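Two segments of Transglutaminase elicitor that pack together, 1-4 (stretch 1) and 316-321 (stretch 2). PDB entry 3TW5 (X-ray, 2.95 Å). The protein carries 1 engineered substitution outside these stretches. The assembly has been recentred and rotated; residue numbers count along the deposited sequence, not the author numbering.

Stretch 1, residues 1-4: EANG
Stretch 2 (316-321) IIGGEW

The first four residues of the deposited chain lie along the strand formed by residues 316-321, and backbone hydrogen bonds hold the two together. Ala 2 sits opposite Gly 318, with 4.3 Å between Ala 2 CA and Gly 318 CA, and forms a single beta bridge. The two stretches run antiparallel: Glu 1 is paired with Gly 319, and Asn 3 reaches back to Ile 317. Stretch 1 is extended without being a regular strand, with psi of 140° at Glu 1 and phi/psi of -56/153° at Ala 2, -100/131° at Asn 3 and -88/120° at Gly 4.

Glu 1 supplies both a donor and an acceptor to Gly 319. Its N donates to Gly 319 O at 2.8 Å, and Glu 1 O accepts from Gly 319 N at 3.1 Å with an N-H...O angle of 160°. On the other side of the bridge, Asn 3 N donates to Ile 317 O at 3.0 Å; its angle of 132° is distinctly more bent. Thus the main-chain N and O of Gly 319 and the carbonyl of Ile 317 all find partners in stretch 1.

The amino group of Glu 1 has a second acceptor in the carboxylate of Glu 320. Glu 1 N lies 2.9 Å from Glu 320 OE2, a hydrogen bond that is also a salt bridge, as expected for a chain-terminal amine facing an acidic group. Glu 320 leaves its backbone sideways, but chi1 of -76° (m), chi2 of -70° (m) and chi3 of -22° fold its end nearer to stretch 1, and OE2 also comes within 3.2 Å of Glu 1 CB. The carboxylate of Glu 1 itself takes no hydrogen bond from stretch 2; its side chain leaves sideways and is extended, with chi1 of -164° (t), chi2 of -176° (t) and chi3 of 29°.

Gly 318, at phi/psi of 176/-174°, allows the close approach: its CA is 3.3 Å from Glu 1 O, and an ideal CB would point toward stretch 1, only 2.6 Å from Glu 1 O, a clash. Gly 319 continues the extended path at -174/170°. Ala 2 CB points away from the strand, whereas Asn 3 points its CB toward it, with chi1 of -173° (t) and chi2 of 38°; its side-chain amide makes no hydrogen bond to stretch 2. The CA-to-CB bond of Ile 317, at -117/-6°, points away from stretch 1 (chi1 58°, p; chi2 157°, t), and the residue makes its contact through its carbonyl. Together the stretches bury 236 Å².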

# COMPACT_ATOMS: atom_id res chain seq x y z
N GLU A 1 -14.80 -2.52 22.74
CA GLU A 1 -15.75 -3.39 21.99
C GLU A 1 -15.11 -4.73 21.64
O GLU A 1 -13.93 -4.78 21.27
CB GLU A 1 -16.22 -2.67 20.71
CG GLU A 1 -17.46 -3.27 20.06
CD GLU A 1 -17.81 -2.58 18.75
OE1 GLU A 1 -16.90 -2.07 18.07
OE2 GLU A 1 -19.01 -2.56 18.39
N ALA A 2 -15.90 -5.80 21.75
CA ALA A 2 -15.45 -7.18 21.51
C ALA A 2 -14.81 -7.42 20.13
O ALA A 2 -15.12 -6.74 19.15
CB ALA A 2 -16.60 -8.16 21.76
N ASN A 3 -13.92 -8.41 20.09
CA ASN A 3 -13.11 -8.72 18.91
C ASN A 3 -13.66 -9.90 18.11
O ASN A 3 -13.96 -10.96 18.67
CB ASN A 3 -11.66 -9.01 19.35
CG ASN A 3 -10.71 -9.17 18.19
OD1 ASN A 3 -10.81 -8.47 17.18
ND2 ASN A 3 -9.76 -10.09 18.33
N GLY A 4 -13.78 -9.71 16.79
CA GLY A 4 -14.28 -10.75 15.88
C GLY A 4 -13.20 -11.69 15.34
O GLY A 4 -12.26 -11.25 14.66
N ILE A 316 -6.00 -10.52 24.90
CA ILE A 316 -6.71 -9.44 24.22
C ILE A 316 -8.05 -9.95 23.67
O ILE A 316 -8.08 -10.85 22.82
CB ILE A 316 -5.88 -8.83 23.07
CG1 ILE A 316 -4.49 -8.43 23.56
CG2 ILE A 316 -6.61 -7.63 22.47
CD1 ILE A 316 -3.47 -8.28 22.46
N ILE A 317 -9.14 -9.38 24.17
CA ILE A 317 -10.49 -9.78 23.78
C ILE A 317 -11.26 -8.66 23.09
O ILE A 317 -12.38 -8.87 22.60
CB ILE A 317 -11.31 -10.30 24.98
CG1 ILE A 317 -11.41 -9.24 26.08
CG2 ILE A 317 -10.71 -11.60 25.52
CD1 ILE A 317 -12.59 -9.42 27.00
N GLY A 318 -10.66 -7.47 23.04
CA GLY A 318 -11.31 -6.31 22.47
C GLY A 318 -10.50 -5.03 22.61
O GLY A 318 -9.36 -5.06 23.06
N GLY A 319 -11.10 -3.92 22.20
CA GLY A 319 -10.42 -2.63 22.22
C GLY A 319 -11.32 -1.47 21.86
O GLY A 319 -12.46 -1.66 21.43
N GLU A 320 -10.79 -0.26 22.05
CA GLU A 320 -11.48 0.98 21.69
C GLU A 320 -10.46 2.03 21.27
O GLU A 320 -9.43 2.19 21.92
CB GLU A 320 -12.29 1.52 22.88
CG GLU A 320 -13.60 0.79 23.17
CD GLU A 320 -14.68 1.02 22.11
OE1 GLU A 320 -14.61 2.03 21.39
OE2 GLU A 320 -15.60 0.18 22.02
N TRP A 321 -10.75 2.75 20.18
CA TRP A 321 -9.89 3.84 19.73
C TRP A 321 -10.07 5.08 20.61
O TRP A 321 -11.19 5.39 21.02
CB TRP A 321 -10.20 4.22 18.28
CG TRP A 321 -9.95 3.14 17.26
CD1 TRP A 321 -10.90 2.40 16.61
CD2 TRP A 321 -8.68 2.69 16.77
NE1 TRP A 321 -10.30 1.52 15.74
CE2 TRP A 321 -8.94 1.67 15.82
CE3 TRP A 321 -7.35 3.04 17.04
CZ2 TRP A 321 -7.92 1.01 15.14
CZ3 TRP A 321 -6.34 2.37 16.36
CH2 TRP A 321 -6.62 1.37 15.42